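Local structure of N-acetylneuraminate lyase (Fusobacterium nucleatum subsp. nucleatum ATCC 25586, 5ZKA) at residues Thr62-Met67 against Thr267-Leu272; Phe127-Ile132 against Phe165-Glu170; Gly227-Gln232 against Gln249-Asp254. The protein is a lyase of the dihydrodipicolinate synthetase family, built on a TIM barrel in which parallel strands are ringed by helices. All coordinates share one frame; numbering follows the deposited sequence.

Interaction 1: Thr62-Met67 against Thr267-Leu272; sequences TGENFM and TIKEIL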
loop_
_atom_site.group_PDB
_atom_site.type_symbol
_atom_site.label_atom_id
_atom_site.label_comp_id
_atom_site.label_asym_id
_atom_site.label_seq_id
_atom_site.Cartn_x
_atom_site.Cartn_y
_atom_site.Cartn_z
ATOM N N THR A 62 2.898 21.273 -1.023
ATOM C CA THR A 62 2.165 21.756 0.145
ATOM C C THR A 62 2.371 23.243 0.374
ATOM O O THR A 62 1.481 23.920 0.908
ATOM C CB THR A 62 2.612 20.973 1.377
ATOM O OG1 THR A 62 2.374 19.573 1.162
ATOM C CG2 THR A 62 1.870 21.446 2.624
ATOM N N GLY A 63 3.529 23.769 -0.007
ATOM C CA GLY A 63 3.752 25.194 0.118
ATOM C C GLY A 63 3.128 26.018 -0.980
ATOM O O GLY A 63 3.406 27.215 -1.075
ATOM N N GLU A 64 2.296 25.398 -1.820
ATOM C CA GLU A 64 1.656 26.062 -2.956
ATOM C C GLU A 64 2.696 26.574 -3.955
ATOM O O GLU A 64 2.467 27.536 -4.699
ATOM C CB GLU A 64 0.708 27.166 -2.476
ATOM C CG GLU A 64 -0.434 26.561 -1.604
ATOM C CD GLU A 64 -1.221 27.598 -0.826
ATOM O OE1 GLU A 64 -1.855 28.476 -1.453
ATOM O OE2 GLU A 64 -1.189 27.539 0.422
ATOM N N ASN A 65 3.832 25.875 -3.994
ATOM C CA ASN A 65 4.977 26.290 -4.802
ATOM C C ASN A 65 4.616 26.509 -6.272
ATOM O O ASN A 65 5.058 27.488 -6.894
ATOM C CB ASN A 65 6.067 25.226 -4.675
ATOM C CG ASN A 65 7.228 25.470 -5.609
ATOM O OD1 ASN A 65 7.356 24.820 -6.663
ATOM N ND2 ASN A 65 8.106 26.385 -5.220
ATOM N N PHE A 66 3.828 25.605 -6.854
ATOM C CA PHE A 66 3.599 25.686 -8.292
ATOM C C PHE A 66 2.546 26.720 -8.658
ATOM O O PHE A 66 2.275 26.908 -9.850
ATOM C CB PHE A 66 3.260 24.287 -8.826
ATOM C CG PHE A 66 4.348 23.293 -8.543
ATOM C CD1 PHE A 66 5.514 23.296 -9.305
ATOM C CD2 PHE A 66 4.267 22.442 -7.450
ATOM C CE1 PHE A 66 6.547 22.422 -9.023
ATOM C CE2 PHE A 66 5.303 21.569 -7.158
ATOM C CZ PHE A 66 6.437 21.554 -7.953
ATOM N N MET A 67 1.999 27.430 -7.664
ATOM C CA MET A 67 1.052 28.513 -7.888
ATOM C C MET A 67 1.690 29.898 -7.817
ATOM O O MET A 67 0.990 30.892 -8.035
ATOM C CB MET A 67 -0.096 28.421 -6.874
ATOM C CG MET A 67 -1.157 27.380 -7.239
ATOM S SD MET A 67 -2.547 27.392 -6.081
ATOM C CE MET A 67 -1.883 26.370 -4.794
ATOM N N THR A 267 -7.647 23.453 5.942
ATOM C CA THR A 267 -7.860 22.959 7.305
ATOM C C THR A 267 -6.568 22.969 8.107
ATOM O O THR A 267 -6.572 23.338 9.287
ATOM C CB THR A 267 -8.469 21.554 7.260
ATOM O OG1 THR A 267 -9.768 21.642 6.662
ATOM C CG2 THR A 267 -8.625 20.960 8.672
ATOM N N ILE A 268 -5.445 22.595 7.482
ATOM C CA ILE A 268 -4.159 22.707 8.170
ATOM C C ILE A 268 -3.896 24.158 8.559
ATOM O O ILE A 268 -3.503 24.456 9.697
ATOM C CB ILE A 268 -3.023 22.128 7.304
ATOM C CG1 ILE A 268 -3.244 20.619 7.089
ATOM C CG2 ILE A 268 -1.652 22.415 7.953
ATOM C CD1 ILE A 268 -2.304 19.975 6.093
ATOM N N LYS A 269 -4.139 25.090 7.629
ATOM C CA LYS A 269 -3.928 26.501 7.951
ATOM C C LYS A 269 -4.889 26.970 9.037
ATOM O O LYS A 269 -4.506 27.761 9.913
ATOM C CB LYS A 269 -4.065 27.358 6.693
ATOM C CG LYS A 269 -2.918 27.151 5.727
ATOM C CD LYS A 269 -2.816 28.279 4.718
ATOM C CE LYS A 269 -1.623 28.068 3.789
ATOM N NZ LYS A 269 -1.618 29.020 2.644
ATOM N N GLU A 270 -6.139 26.487 9.013
ATOM C CA GLU A 270 -7.089 26.892 10.048
ATOM C C GLU A 270 -6.685 26.353 11.417
ATOM O O GLU A 270 -6.813 27.056 12.425
ATOM C CB GLU A 270 -8.503 26.434 9.685
ATOM C CG GLU A 270 -9.592 26.897 10.665
ATOM C CD GLU A 270 -9.807 28.413 10.677
ATOM O OE1 GLU A 270 -9.290 29.121 9.781
ATOM O OE2 GLU A 270 -10.509 28.894 11.588
ATOM N N ILE A 271 -6.201 25.110 11.478
ATOM C CA ILE A 271 -5.771 24.551 12.757
ATOM C C ILE A 271 -4.533 25.277 13.273
ATOM O O ILE A 271 -4.384 25.500 14.481
ATOM C CB ILE A 271 -5.532 23.036 12.608
ATOM C CG1 ILE A 271 -6.871 22.336 12.363
ATOM C CG2 ILE A 271 -4.855 22.471 13.858
ATOM C CD1 ILE A 271 -6.780 20.833 12.143
ATOM N N LEU A 272 -3.617 25.648 12.371
ATOM C CA LEU A 272 -2.479 26.453 12.793
ATOM C C LEU A 272 -2.954 27.749 13.430
ATOM O O LEU A 272 -2.414 28.175 14.455
ATOM C CB LEU A 272 -1.554 26.721 11.603
ATOM C CG LEU A 272 -0.619 25.564 11.209
ATOM C CD1 LEU A 272 0.019 25.772 9.829
ATOM C CD2 LEU A 272 0.467 25.372 12.263
#

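Interaction 2: Phe127-Ile132 against Phe165-Glu170; sequences FDFSEI and FGELFE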
loop_
_atom_site.group_PDB
_atom_site.type_symbol
_atom_site.label_atom_id
_atom_site.label_comp_id
_atom_site.label_asym_id
_atom_site.label_seq_id
_atom_site.Cartn_x
_atom_site.Cartn_y
_atom_site.Cartn_z
ATOM N N PHE A 127 7.249 13.951 -21.213
ATOM C CA PHE A 127 8.671 13.679 -21.387
ATOM C C PHE A 127 8.927 12.179 -21.294
ATOM O O PHE A 127 8.283 11.479 -20.512
ATOM C CB PHE A 127 9.492 14.419 -20.336
ATOM C CG PHE A 127 9.348 15.916 -20.399
ATOM C CD1 PHE A 127 9.940 16.639 -21.416
ATOM C CD2 PHE A 127 8.609 16.592 -19.440
ATOM C CE1 PHE A 127 9.801 18.014 -21.482
ATOM C CE2 PHE A 127 8.463 17.968 -19.498
ATOM C CZ PHE A 127 9.061 18.679 -20.515
ATOM N N ASP A 128 9.850 11.671 -22.110
ATOM C CA ASP A 128 10.184 10.265 -21.943
ATOM C C ASP A 128 11.276 10.151 -20.883
ATOM O O ASP A 128 11.756 11.155 -20.343
ATOM C CB ASP A 128 10.540 9.610 -23.285
ATOM C CG ASP A 128 11.856 10.088 -23.872
ATOM O OD1 ASP A 128 12.722 10.616 -23.138
ATOM O OD2 ASP A 128 12.026 9.915 -25.105
ATOM N N PHE A 129 11.663 8.920 -20.548
ATOM C CA PHE A 129 12.540 8.773 -19.392
ATOM C C PHE A 129 13.915 9.377 -19.645
ATOM O O PHE A 129 14.521 9.946 -18.730
ATOM C CB PHE A 129 12.697 7.317 -18.971
ATOM C CG PHE A 129 13.644 7.167 -17.828
ATOM C CD1 PHE A 129 13.270 7.595 -16.556
ATOM C CD2 PHE A 129 14.932 6.694 -18.030
ATOM C CE1 PHE A 129 14.149 7.496 -15.495
ATOM C CE2 PHE A 129 15.819 6.599 -16.968
ATOM C CZ PHE A 129 15.428 7.001 -15.704
ATOM N N SER A 130 14.444 9.244 -20.864
ATOM C CA SER A 130 15.749 9.836 -21.132
ATOM C C SER A 130 15.732 11.337 -20.877
ATOM O O SER A 130 16.735 11.905 -20.430
ATOM C CB SER A 130 16.181 9.567 -22.574
ATOM O OG SER A 130 15.446 10.382 -23.470
ATOM N N GLU A 131 14.602 11.993 -21.146
ATOM C CA GLU A 131 14.513 13.428 -20.891
ATOM C C GLU A 131 14.422 13.716 -19.400
ATOM O O GLU A 131 15.032 14.673 -18.911
ATOM C CB GLU A 131 13.329 14.011 -21.656
ATOM C CG GLU A 131 13.576 13.939 -23.155
ATOM C CD GLU A 131 12.342 14.146 -24.016
ATOM O OE1 GLU A 131 11.216 13.865 -23.548
ATOM O OE2 GLU A 131 12.519 14.578 -25.181
ATOM N N ILE A 132 13.682 12.885 -18.661
ATOM C CA ILE A 132 13.600 13.027 -17.209
ATOM C C ILE A 132 14.976 12.856 -16.575
ATOM O O ILE A 132 15.345 13.577 -15.634
ATOM C CB ILE A 132 12.590 12.009 -16.649
ATOM C CG1 ILE A 132 11.164 12.411 -17.044
ATOM C CG2 ILE A 132 12.753 11.847 -15.153
ATOM C CD1 ILE A 132 10.105 11.371 -16.713
ATOM N N PHE A 165 14.494 3.895 -11.724
ATOM C CA PHE A 165 15.123 4.376 -10.494
ATOM C C PHE A 165 16.597 3.993 -10.457
ATOM O O PHE A 165 17.449 4.795 -10.055
ATOM C CB PHE A 165 14.409 3.822 -9.255
ATOM C CG PHE A 165 13.198 4.608 -8.838
ATOM C CD1 PHE A 165 13.314 5.914 -8.377
ATOM C CD2 PHE A 165 11.933 4.036 -8.906
ATOM C CE1 PHE A 165 12.191 6.639 -7.987
ATOM C CE2 PHE A 165 10.805 4.747 -8.516
ATOM C CZ PHE A 165 10.937 6.062 -8.060
ATOM N N GLY A 166 16.920 2.769 -10.878
ATOM C CA GLY A 166 18.315 2.353 -10.918
ATOM C C GLY A 166 19.180 3.241 -11.788
ATOM O O GLY A 166 20.320 3.546 -11.432
ATOM N N GLU A 167 18.656 3.670 -12.941
ATOM C CA GLU A 167 19.424 4.558 -13.810
ATOM C C GLU A 167 19.711 5.885 -13.118
ATOM O O GLU A 167 20.844 6.379 -13.142
ATOM C CB GLU A 167 18.680 4.785 -15.124
ATOM C CG GLU A 167 18.726 3.608 -16.091
ATOM C CD GLU A 167 18.292 4.004 -17.497
ATOM O OE1 GLU A 167 18.856 4.975 -18.041
ATOM O OE2 GLU A 167 17.372 3.359 -18.043
ATOM N N LEU A 168 18.697 6.476 -12.482
ATOM C CA LEU A 168 18.917 7.727 -11.764
ATOM C C LEU A 168 19.884 7.531 -10.604
ATOM O O LEU A 168 20.799 8.337 -10.405
ATOM C CB LEU A 168 17.584 8.289 -11.270
ATOM C CG LEU A 168 16.607 8.642 -12.396
ATOM C CD1 LEU A 168 15.261 9.063 -11.832
ATOM C CD2 LEU A 168 17.180 9.737 -13.299
ATOM N N PHE A 169 19.718 6.443 -9.842
ATOM C CA PHE A 169 20.549 6.226 -8.664
ATOM C C PHE A 169 21.995 5.864 -8.991
ATOM O O PHE A 169 22.796 5.768 -8.053
ATOM C CB PHE A 169 19.937 5.139 -7.785
ATOM C CG PHE A 169 18.780 5.612 -6.949
ATOM C CD1 PHE A 169 18.790 6.868 -6.355
ATOM C CD2 PHE A 169 17.685 4.784 -6.736
ATOM C CE1 PHE A 169 17.729 7.290 -5.570
ATOM C CE2 PHE A 169 16.614 5.195 -5.959
ATOM C CZ PHE A 169 16.631 6.444 -5.374
ATOM N N GLU A 170 22.372 5.671 -10.262
ATOM C CA GLU A 170 23.797 5.522 -10.565
ATOM C C GLU A 170 24.567 6.814 -10.323
ATOM O O GLU A 170 25.784 6.768 -10.103
ATOM C CB GLU A 170 24.010 5.059 -12.011
ATOM C CG GLU A 170 23.018 4.020 -12.474
ATOM C CD GLU A 170 23.320 3.449 -13.844
ATOM O OE1 GLU A 170 22.802 2.351 -14.146
ATOM O OE2 GLU A 170 24.067 4.089 -14.618
#

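Interaction 3: Gly227-Gln232 against Gln249-Asp254; sequences GIRAKQ and QHTTND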
loop_
_atom_site.group_PDB
_atom_site.type_symbol
_atom_site.label_atom_id
_atom_site.label_comp_id
_atom_site.label_asym_id
_atom_site.label_seq_id
_atom_site.Cartn_x
_atom_site.Cartn_y
_atom_site.Cartn_z
ATOM N N GLY A 227 2.867 16.554 13.877
ATOM C CA GLY A 227 4.211 15.998 13.857
ATOM C C GLY A 227 4.586 15.191 15.087
ATOM O O GLY A 227 5.456 14.316 15.008
ATOM N N ILE A 228 3.976 15.490 16.243
ATOM C CA ILE A 228 4.273 14.723 17.457
ATOM C C ILE A 228 3.900 13.259 17.256
ATOM O O ILE A 228 4.722 12.356 17.465
ATOM C CB ILE A 228 3.548 15.325 18.675
ATOM C CG1 ILE A 228 4.067 16.734 18.956
ATOM C CG2 ILE A 228 3.721 14.436 19.928
ATOM C CD1 ILE A 228 5.564 16.815 19.078
ATOM N N ARG A 229 2.652 13.007 16.844
ATOM C CA ARG A 229 2.207 11.632 16.604
ATOM C C ARG A 229 3.027 10.963 15.511
ATOM O O ARG A 229 3.347 9.773 15.605
ATOM C CB ARG A 229 0.725 11.610 16.216
ATOM C CG ARG A 229 -0.253 11.701 17.396
ATOM C CD ARG A 229 -1.679 11.436 16.904
ATOM N NE ARG A 229 -2.644 11.690 17.965
ATOM C CZ ARG A 229 -3.297 12.835 18.128
ATOM N NH1 ARG A 229 -3.086 13.835 17.277
ATOM N NH2 ARG A 229 -4.146 12.982 19.150
ATOM N N ALA A 230 3.371 11.710 14.461
ATOM C CA ALA A 230 4.110 11.119 13.347
ATOM C C ALA A 230 5.464 10.590 13.795
ATOM O O ALA A 230 5.872 9.493 13.398
ATOM C CB ALA A 230 4.292 12.145 12.230
ATOM N N LYS A 231 6.190 11.367 14.602
ATOM C CA LYS A 231 7.450 10.867 15.141
ATOM C C LYS A 231 7.230 9.645 16.030
ATOM O O LYS A 231 8.043 8.713 16.022
ATOM C CB LYS A 231 8.167 11.971 15.920
ATOM C CG LYS A 231 8.810 13.021 15.044
ATOM C CD LYS A 231 9.691 13.944 15.876
ATOM C CE LYS A 231 11.111 13.432 15.963
ATOM N NZ LYS A 231 12.021 14.552 16.306
ATOM N N GLN A 232 6.141 9.628 16.806
ATOM C CA GLN A 232 5.847 8.453 17.629
ATOM C C GLN A 232 5.661 7.209 16.761
ATOM O O GLN A 232 6.289 6.172 17.005
ATOM C CB GLN A 232 4.595 8.698 18.482
ATOM C CG GLN A 232 4.794 9.669 19.635
ATOM C CD GLN A 232 3.482 10.067 20.306
ATOM O OE1 GLN A 232 2.392 9.824 19.777
ATOM N NE2 GLN A 232 3.586 10.691 21.474
ATOM N N GLN A 249 -1.363 5.445 14.628
ATOM C CA GLN A 249 -1.735 5.621 13.221
ATOM C C GLN A 249 -3.250 5.680 13.058
ATOM O O GLN A 249 -3.766 6.443 12.228
ATOM C CB GLN A 249 -1.159 4.496 12.364
ATOM C CG GLN A 249 -1.407 4.669 10.863
ATOM C CD GLN A 249 -0.454 5.681 10.263
ATOM O OE1 GLN A 249 0.741 5.415 10.166
ATOM N NE2 GLN A 249 -0.967 6.853 9.886
ATOM N N HIS A 250 -3.980 4.877 13.843
ATOM C CA HIS A 250 -5.438 4.911 13.791
ATOM C C HIS A 250 -5.964 6.286 14.190
ATOM O O HIS A 250 -6.865 6.832 13.546
ATOM C CB HIS A 250 -6.020 3.846 14.720
ATOM C CG HIS A 250 -6.096 2.467 14.127
ATOM N ND1 HIS A 250 -6.331 2.232 12.791
ATOM C CD2 HIS A 250 -6.045 1.249 14.720
ATOM C CE1 HIS A 250 -6.388 0.926 12.580
ATOM N NE2 HIS A 250 -6.217 0.306 13.736
ATOM N N THR A 251 -5.449 6.834 15.293
ATOM C CA THR A 251 -5.902 8.145 15.741
ATOM C C THR A 251 -5.526 9.212 14.725
ATOM O O THR A 251 -6.340 10.084 14.393
ATOM C CB THR A 251 -5.287 8.463 17.107
ATOM O OG1 THR A 251 -5.761 7.516 18.081
ATOM C CG2 THR A 251 -5.661 9.873 17.551
ATOM N N THR A 252 -4.294 9.141 14.219
ATOM C CA THR A 252 -3.835 10.067 13.182
ATOM C C THR A 252 -4.746 10.034 11.962
ATOM O O THR A 252 -5.111 11.082 11.412
ATOM C CB THR A 252 -2.400 9.719 12.795
ATOM O OG1 THR A 252 -1.521 10.115 13.855
ATOM C CG2 THR A 252 -1.964 10.425 11.493
ATOM N N ASN A 253 -5.151 8.840 11.532
ATOM C CA ASN A 253 -5.963 8.771 10.327
ATOM C C ASN A 253 -7.413 9.189 10.556
ATOM O O ASN A 253 -8.084 9.574 9.596
ATOM C CB ASN A 253 -5.867 7.362 9.716
ATOM C CG ASN A 253 -4.539 7.146 9.002
ATOM O OD1 ASN A 253 -3.647 7.991 9.091
ATOM N ND2 ASN A 253 -4.400 6.027 8.287
ATOM N N ASP A 254 -7.915 9.146 11.792
ATOM C CA ASP A 254 -9.180 9.828 12.070
ATOM C C ASP A 254 -9.037 11.328 11.829
ATOM O O ASP A 254 -9.931 11.977 11.272
ATOM C CB ASP A 254 -9.612 9.580 13.519
ATOM C CG ASP A 254 -10.240 8.212 13.741
ATOM O OD1 ASP A 254 -10.530 7.493 12.753
ATOM O OD2 ASP A 254 -10.458 7.867 14.924
#

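Interaction 1: Thr62-Met67 against Thr267-Leu272
The loop that leaves strand 55-58 at the C-terminal, active-site end of the TIM barrel ends its G-x-x-G-E signature with T62, G63 and E64, and here E64 meets K269 of helix 264-274 in a buried salt bridge. The two side chains reach for each other from opposite directions, each extended beyond CG, and only their charged ends touch. K269 NZ lies 2.7 Å from E64 OE2 and uses the syn lone pair of that oxygen, while K269 CE follows at 3.4 Å from E64 OE2. The other oxygen, OE1, accepts from the backbone N of R283, which helps fix the rotation of the carboxylate. E64 sits in the left-handed helical region (phi 62°, psi 29°), at the turn where M67 N bonds back to E64 O at 3.0 Å. Two residues earlier, T62 OG1 is hydrogen-bonded to O1 of the modified lysine KPI at position 178, so one loop touches both this residue and, through E64, helix 264-274. A lysine suits this depth because its long chain reaches the loop and its three N-H groups match three acceptors, E64 OE2 and the carbonyls of V27 and Y281. Among these oxygens the buried positive charge is probably well compensated.

Interaction 2: Phe127-Ile132 against Phe165-Glu170
F129, in the first turn of helix 129-143, sends its side chain toward E167 and L168 of helix 162-169. With CG anti to the backbone N (chi1 177°), the bond from CB carries the ring straight at the other helix, edge first. Along one side of the ring, CD2 comes to 4.1 Å from E167 OE2, and CE2 lies 3.6 Å from E167 OE1, which sits in the ring plane at its edge. The carboxylate plane is turned 74° from the ring. A phenylalanine edge carries partial positive charge on its hydrogens, so it tolerates a carboxylate oxygen here; OE1 also has a long, weak ion pair with K133. At the tip CZ lies 4.0 Å from E167 CB and 3.9 Å from L168 CG; on the other side of the ring CE1 is 4.1 Å from L168 CD1. Leucine suits this place because L168 also packs on M160 and on I149 of strand 147-150. The start of the helix that bears F129 is fixed by a capping box: E131 N donates to D128 OD1 (3.1 Å) and D128 N to E131 OE1 (3.0 Å), while S130 OG also donates to D128 OD1. Helix 129-143 follows strand 117-120, and helix 162-169 comes after strand 147-150 with the short helix 153-156 in between; helix-to-helix packing of this kind belongs to the outer layer of a TIM barrel.

Interaction 3: Gly227-Gln232 against Gln249-Asp254
R229 of helix 223-237 crosses T251 of helix 242-262 at about a right angle and runs alongside T252. Its chain is extended from CG to NE before chi4 (95°) turns the guanidinium plane roughly perpendicular to the plane of CG, CD and NE. That twist presents one face of the group to T251, whose methyl CG2 sits 3.5 Å from R229 NE. T251 offers this methyl because CG2 is anti to its backbone N, while OG1 makes a weak bond back to the carbonyl of K247. The methylenes of R229 slide past T252 in the opposite direction, bringing R229 CD to 3.3 Å from T252 OG1. No hydrogen bond links the two segments. Instead, N226 serves both sides, accepting from R229 NH1 and pairing through ND2 with T252 OG1, which also bonds the carbonyl of I248; R229 NH2 reaches the carbonyl of F304. Threonine suits both places: its methyl is small enough to lie on the guanidinium, and its hydroxyl bonds back to its own helix. Helix 223-237 follows barrel strand 217-220, helix 242-262 packs alongside it, and helix 291-304 covers T251 with F304, while both carboxylate oxygens of D254 form salt bridges to a neighbouring subunit.

Depth separates the three contacts. Interaction 1 is buried, its centre about 11 Å from the centre of the chain, and rests on one charge pair between a barrel loop and a helix. Interactions 2 and 3 are partly buried helix-helix contacts, with centres about 22 Å and 16 Å from that point, without hydrogen bonds across them: a ring edge meets leucine and carboxylate in interaction 2, while in interaction 3 a threonine methyl lies over the guanidinium face and arginine methylenes pass a threonine hydroxyl. Interaction 2 lies across the chain's centre from both others. Interactions 1 and 3 are joined by the succession of helices 242-262 and 264-274, and helix 223-237 also packs against I268, I271 and L272.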